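Local coordinates for transmembrane protein (Bartonella henselae, PDB 3PAM) that probably serves as part of the solute-binding component of an ABC-type oligopeptide transport system, capturing peptides for uptake, at residues 17-22 with 110-115; 49-54 with 244-249. All coordinates share one frame; numbering follows the deposited sequence.

Contact 1: 17-22 with 110-115. With EOH (ethanol), chain G.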
loop_
_atom_site.group_PDB
_atom_site.type_symbol
_atom_site.label_atom_id
_atom_site.label_comp_id
_atom_site.label_asym_id
_atom_site.label_seq_id
_atom_site.Cartn_x
_atom_site.Cartn_y
_atom_site.Cartn_z
ATOM N N PHE A 17 -8.681 -8.758 -0.129
ATOM C CA PHE A 17 -7.365 -8.159 0.075
ATOM C C PHE A 17 -6.575 -8.760 1.226
ATOM O O PHE A 17 -5.644 -8.129 1.716
ATOM C CB PHE A 17 -7.463 -6.643 0.304
ATOM C CG PHE A 17 -8.279 -5.896 -0.724
ATOM C CD1 PHE A 17 -8.017 -6.028 -2.090
ATOM C CD2 PHE A 17 -9.271 -5.009 -0.322
ATOM C CE1 PHE A 17 -8.763 -5.299 -3.046
ATOM C CE2 PHE A 17 -10.017 -4.282 -1.274
ATOM C CZ PHE A 17 -9.759 -4.432 -2.631
ATOM N N LYS A 18 -6.915 -9.970 1.665
ATOM C CA LYS A 18 -6.122 -10.640 2.707
ATOM C C LYS A 18 -4.706 -11.040 2.282
ATOM O O LYS A 18 -3.814 -11.109 3.124
ATOM C CB LYS A 18 -6.842 -11.875 3.250
ATOM N N ASP A 19 -4.502 -11.281 0.984
ATOM C CA ASP A 19 -3.279 -11.933 0.473
ATOM C C ASP A 19 -2.324 -10.912 -0.115
ATOM O O ASP A 19 -2.691 -10.131 -0.993
ATOM C CB ASP A 19 -3.650 -12.986 -0.580
ATOM C CG ASP A 19 -2.531 -13.986 -0.854
ATOM O OD1 ASP A 19 -1.532 -13.601 -1.486
ATOM O OD2 ASP A 19 -2.676 -15.174 -0.487
ATOM N N LYS A 20 -1.088 -10.943 0.368
ATOM C CA LYS A 20 -0.075 -9.946 0.033
ATOM C C LYS A 20 0.271 -9.911 -1.455
ATOM O O LYS A 20 0.621 -8.859 -1.974
ATOM C CB LYS A 20 1.201 -10.188 0.856
ATOM N N ARG A 21 0.175 -11.054 -2.132
ATOM C CA ARG A 21 0.421 -11.122 -3.576
ATOM C C ARG A 21 -0.640 -10.405 -4.373
ATOM O O ARG A 21 -0.342 -9.812 -5.405
ATOM C CB ARG A 21 0.497 -12.563 -4.074
ATOM C CG ARG A 21 1.644 -13.377 -3.520
ATOM C CD ARG A 21 1.097 -14.412 -2.592
ATOM N NE ARG A 21 1.189 -15.742 -3.148
ATOM C CZ ARG A 21 0.429 -16.777 -2.793
ATOM N NH1 ARG A 21 -0.545 -16.640 -1.903
ATOM N NH2 ARG A 21 0.646 -17.960 -3.355
ATOM N N VAL A 22 -1.878 -10.472 -3.893
ATOM C CA VAL A 22 -3.009 -9.782 -4.506
ATOM C C VAL A 22 -2.854 -8.262 -4.439
ATOM O O VAL A 22 -2.990 -7.550 -5.450
ATOM C CB VAL A 22 -4.317 -10.139 -3.797
ATOM C CG1 VAL A 22 -5.467 -9.287 -4.336
ATOM C CG2 VAL A 22 -4.613 -11.628 -3.926
ATOM N N GLN A 110 -2.589 -15.578 -10.324
ATOM C CA GLN A 110 -2.660 -17.017 -10.507
ATOM C C GLN A 110 -2.085 -17.772 -9.297
ATOM O O GLN A 110 -2.704 -18.731 -8.815
ATOM C CB GLN A 110 -2.011 -17.445 -11.837
ATOM C CG GLN A 110 -2.774 -16.950 -13.082
ATOM C CD GLN A 110 -1.991 -17.108 -14.382
ATOM O OE1 GLN A 110 -1.465 -18.170 -14.682
ATOM N NE2 GLN A 110 -1.908 -16.036 -15.155
ATOM N N GLU A 111 -0.936 -17.305 -8.794
ATOM C CA GLU A 111 -0.288 -17.890 -7.615
ATOM C C GLU A 111 -1.198 -17.885 -6.421
ATOM O O GLU A 111 -1.212 -18.835 -5.627
ATOM C CB GLU A 111 0.953 -17.108 -7.222
ATOM C CG GLU A 111 1.810 -16.666 -8.376
ATOM C CD GLU A 111 3.253 -16.444 -7.978
ATOM O OE1 GLU A 111 3.547 -16.355 -6.756
ATOM O OE2 GLU A 111 4.096 -16.365 -8.896
ATOM N N ALA A 112 -1.937 -16.789 -6.298
ATOM C CA ALA A 112 -2.817 -16.532 -5.181
ATOM C C ALA A 112 -4.154 -17.241 -5.319
ATOM O O ALA A 112 -5.032 -17.087 -4.480
ATOM C CB ALA A 112 -3.021 -15.043 -5.037
ATOM N N GLY A 113 -4.319 -18.015 -6.385
ATOM C CA GLY A 113 -5.541 -18.784 -6.551
ATOM C C GLY A 113 -6.599 -18.174 -7.434
ATOM O O GLY A 113 -7.712 -18.711 -7.537
ATOM N N PHE A 114 -6.269 -17.067 -8.094
ATOM C CA PHE A 114 -7.251 -16.370 -8.909
ATOM C C PHE A 114 -7.336 -16.888 -10.340
ATOM O O PHE A 114 -6.331 -17.257 -10.953
ATOM C CB PHE A 114 -7.044 -14.856 -8.841
ATOM C CG PHE A 114 -7.365 -14.284 -7.503
ATOM C CD1 PHE A 114 -6.494 -14.456 -6.440
ATOM C CD2 PHE A 114 -8.560 -13.605 -7.293
ATOM C CE1 PHE A 114 -6.794 -13.946 -5.195
ATOM C CE2 PHE A 114 -8.881 -13.091 -6.043
ATOM C CZ PHE A 114 -8.003 -13.261 -4.986
ATOM N N THR A 115 -8.559 -16.921 -10.855
ATOM C CA THR A 115 -8.835 -17.472 -12.161
ATOM C C THR A 115 -9.815 -16.566 -12.858
ATOM O O THR A 115 -10.302 -15.585 -12.276
ATOM C CB THR A 115 -9.465 -18.890 -12.072
ATOM O OG1 THR A 115 -10.671 -18.836 -11.311
ATOM C CG2 THR A 115 -8.518 -19.872 -11.452
HETATM C C1 EOH G . 1.219 -20.848 -3.552
HETATM C C2 EOH G . 1.144 -21.967 -2.495
HETATM O O EOH G . 0.362 -21.259 -4.633
HETATM O O HOH W 1 -5.462 -16.044 -2.190
#

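Contact 2: 49-54 with 244-249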
loop_
_atom_site.group_PDB
_atom_site.type_symbol
_atom_site.label_atom_id
_atom_site.label_comp_id
_atom_site.label_asym_id
_atom_site.label_seq_id
_atom_site.Cartn_x
_atom_site.Cartn_y
_atom_site.Cartn_z
ATOM N N GLY A 49 7.915 4.475 -0.891
ATOM C CA GLY A 49 7.915 3.793 0.369
ATOM C C GLY A 49 7.261 4.662 1.387
ATOM O O GLY A 49 6.388 5.414 1.084
ATOM N N TYR A 50 7.705 4.547 2.613
ATOM C CA TYR A 50 7.046 5.220 3.688
ATOM C C TYR A 50 7.852 6.306 4.346
ATOM O O TYR A 50 7.307 7.091 5.033
ATOM C CB TYR A 50 6.549 4.193 4.688
ATOM C CG TYR A 50 5.463 3.347 4.119
ATOM C CD1 TYR A 50 4.148 3.675 4.314
ATOM C CD2 TYR A 50 5.751 2.244 3.363
ATOM C CE1 TYR A 50 3.174 2.937 3.795
ATOM C CE2 TYR A 50 4.776 1.511 2.841
ATOM C CZ TYR A 50 3.486 1.859 3.061
ATOM O OH TYR A 50 2.478 1.133 2.541
ATOM N N TRP A 51 9.145 6.373 4.102
ATOM C CA TRP A 51 9.920 7.462 4.632
ATOM C C TRP A 51 10.846 7.971 3.553
ATOM O O TRP A 51 12.024 8.063 3.764
ATOM C CB TRP A 51 10.688 7.016 5.865
ATOM C CG TRP A 51 9.836 6.991 7.057
ATOM C CD1 TRP A 51 9.553 8.015 7.847
ATOM C CD2 TRP A 51 9.123 5.881 7.575
ATOM N NE1 TRP A 51 8.727 7.644 8.828
ATOM C CE2 TRP A 51 8.437 6.325 8.683
ATOM C CE3 TRP A 51 8.995 4.553 7.202
ATOM C CZ2 TRP A 51 7.648 5.499 9.440
ATOM C CZ3 TRP A 51 8.228 3.749 7.945
ATOM C CH2 TRP A 51 7.566 4.212 9.054
ATOM N N ASP A 52 10.268 8.254 2.388
ATOM C CA ASP A 52 10.959 8.763 1.185
ATOM C C ASP A 52 11.742 10.065 1.353
ATOM O O ASP A 52 11.218 11.060 1.843
ATOM C CB ASP A 52 9.977 8.926 0.019
ATOM C CG ASP A 52 9.407 7.597 -0.461
ATOM O OD1 ASP A 52 9.701 6.542 0.155
ATOM O OD2 ASP A 52 8.652 7.607 -1.454
ATOM N N GLY A 53 12.995 10.040 0.913
ATOM C CA GLY A 53 13.830 11.227 0.896
ATOM C C GLY A 53 14.217 11.633 2.296
ATOM O O GLY A 53 14.279 12.809 2.614
ATOM N N SER A 54 14.458 10.625 3.122
ATOM C CA SER A 54 14.874 10.772 4.496
ATOM C C SER A 54 15.963 9.739 4.701
ATOM O O SER A 54 16.044 8.752 3.961
ATOM C CB SER A 54 13.684 10.497 5.420
ATOM O OG SER A 54 14.057 9.774 6.586
ATOM N N ARG A 244 10.637 -1.499 5.250
ATOM C CA ARG A 244 10.907 -2.684 4.507
ATOM C C ARG A 244 9.782 -3.699 4.556
ATOM O O ARG A 244 9.484 -4.338 3.599
ATOM C CB ARG A 244 12.193 -3.287 5.019
ATOM C CG ARG A 244 13.339 -3.034 4.118
ATOM C CD ARG A 244 14.740 -3.183 4.704
ATOM N NE ARG A 244 15.631 -2.720 3.666
ATOM C CZ ARG A 244 16.634 -1.892 3.811
ATOM N NH1 ARG A 244 16.977 -1.460 4.988
ATOM N NH2 ARG A 244 17.296 -1.524 2.749
ATOM N N ILE A 245 9.172 -3.814 5.707
ATOM C CA ILE A 245 7.991 -4.623 5.961
ATOM C C ILE A 245 6.748 -4.026 5.335
ATOM O O ILE A 245 5.911 -4.751 4.800
ATOM C CB ILE A 245 7.757 -4.795 7.473
ATOM C CG1 ILE A 245 8.916 -5.588 8.068
ATOM C CG2 ILE A 245 6.416 -5.502 7.746
ATOM C CD1 ILE A 245 8.819 -5.801 9.530
ATOM N N LEU A 246 6.610 -2.710 5.403
ATOM C CA LEU A 246 5.393 -2.090 4.923
ATOM C C LEU A 246 5.389 -2.063 3.412
ATOM O O LEU A 246 4.363 -2.282 2.766
ATOM C CB LEU A 246 5.251 -0.697 5.507
ATOM C CG LEU A 246 5.119 -0.660 7.028
ATOM C CD1 LEU A 246 4.992 0.782 7.492
ATOM C CD2 LEU A 246 3.928 -1.456 7.457
ATOM N N ILE A 247 6.551 -1.806 2.838
ATOM C CA ILE A 247 6.722 -1.979 1.398
ATOM C C ILE A 247 6.367 -3.409 0.973
ATOM O O ILE A 247 5.663 -3.615 -0.020
ATOM C CB ILE A 247 8.160 -1.604 0.963
ATOM C CG1 ILE A 247 8.373 -0.102 1.134
ATOM C CG2 ILE A 247 8.462 -2.036 -0.489
ATOM C CD1 ILE A 247 9.831 0.291 1.224
ATOM N N SER A 248 6.849 -4.396 1.722
ATOM C CA SER A 248 6.637 -5.799 1.342
ATOM C C SER A 248 5.210 -6.223 1.577
ATOM O O SER A 248 4.750 -7.205 1.000
ATOM C CB SER A 248 7.566 -6.730 2.120
ATOM O OG SER A 248 8.898 -6.480 1.762
ATOM N N GLY A 249 4.520 -5.496 2.456
ATOM C CA GLY A 249 3.125 -5.745 2.703
ATOM C C GLY A 249 2.171 -5.225 1.655
ATOM O O GLY A 249 1.063 -5.730 1.553
HETATM O O HOH W 2 3.149 -0.835 0.307
#

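Contact 1: 17-22 with 110-115
Val22 and Phe114 meet at about a right angle where the N-capped start of helix 20-29 faces the Schellman motif that ends helix 99-111, within the family 5 solute-binding region. CG2 of Val22, anti to its own carbonyl carbon, reaches Phe114 CE1 at 3.4 Å, approaching the ring obliquely, and the same methyl lies 3.9 Å from Ala112 CB. Phe129 touches both Val22 and Phe114, and Leu109 and Leu121 add to the apolar surroundings of the Phe114 ring.

Toward solvent the contact turns polar. The Arg21 chain bends at chi2 (110°) and chi3 (109°), which folds its guanidinium back to Asp19 and lays one face over the backbone of Glu111 and Ala112. An ethanol, probably from crystallisation, lies at the guanidinium edge, and its O donates to Glu111 O at 3.1 Å. Asp19 OD2 sits at the edge too, in a salt bridge 2.9 Å from Arg21 NH1, while Asp19 OD1 caps the helix by accepting from Arg21 N through its anti lone pair. Gly113, with a phi of 97°, turns the chain out of helix 99-111. A water bridges the two segments, donating to Ala112 O at 2.6 Å and more weakly to Asp19 OD2 at 3.4 Å.

Contact 2: 49-54 with 244-249
The irregular loop 49-54 runs past the last turns of helix 232-249, coming nearest where Gly49 CA lies 6.0 Å from Ile247 CA, a loop-on-helix contact buried within the family 5 solute-binding fold.

Tyr50 carries much of it. Its CG is anti to the carbonyl carbon (chi1 -67°), which sends the ring toward the helix, where it crosses the Leu246 side chain at about a right angle. Leu246 CB stands over one ring face in a CH-pi contact, 3.9 Å from the centroid and 28° off the ring normal, and comes within 3.5 Å of Tyr50 CE2. CD1 of Leu246 lies above the same ring but displaced toward its rim. From there the leucine also approaches the indole of Trp51, with Leu246 CD1 4.4 Å from Trp51 CZ3 in an oblique, looser contact. Ile247 packs beside them: its CG1 is 4.0 Å from Gly49 CA and also approaches Tyr50 CD2.

Polar bonds hold each partner and join it to its surroundings. Asp52 folds back on its own loop: the syn lone pair of Asp52 OD1 takes Gly49 N at 2.9 Å. A weaker bond runs from the same N to OD2. Tyr50 N is held by Asp243 OD1 of helix 232-249. On the helix, Arg244 O accepts both Ser248 N and Ser248 OG, while the Arg244 guanidinium forms a salt bridge with Glu67. Beyond Leu246, Ile219 and Trp198 extend the apolar environment, and Trp51 also rests on Val239 and Leu242. At the far end of the tyrosine, a water joins Tyr50 OH to the helix, 3.1 Å from that oxygen and donating to Leu246 O at 3.1 Å.

Overall arrangement
From the N terminus, strand 5-10 leads to segment 17-22 at the start of helix 20-29, and segment 49-54 follows in the loop after strand 45-46. The chain returns at 110-115 to close contact 1 before entering the 115-117/120-122 hairpin, then passes through strands 130-135, 157-162 and 179-184 before helix 232-249 closes contact 2. The two closures cross rather than nest. Contact 1 joins two helix ends near the periphery; contact 2 lies deeper and ties an early loop to the C-terminal helix leading into strand 252-257. Their centres are 22 Å apart, but Arg23, just after segment 17-22, hydrogen-bonds Phe17 O and Gly249 O and so joins one segment of each contact.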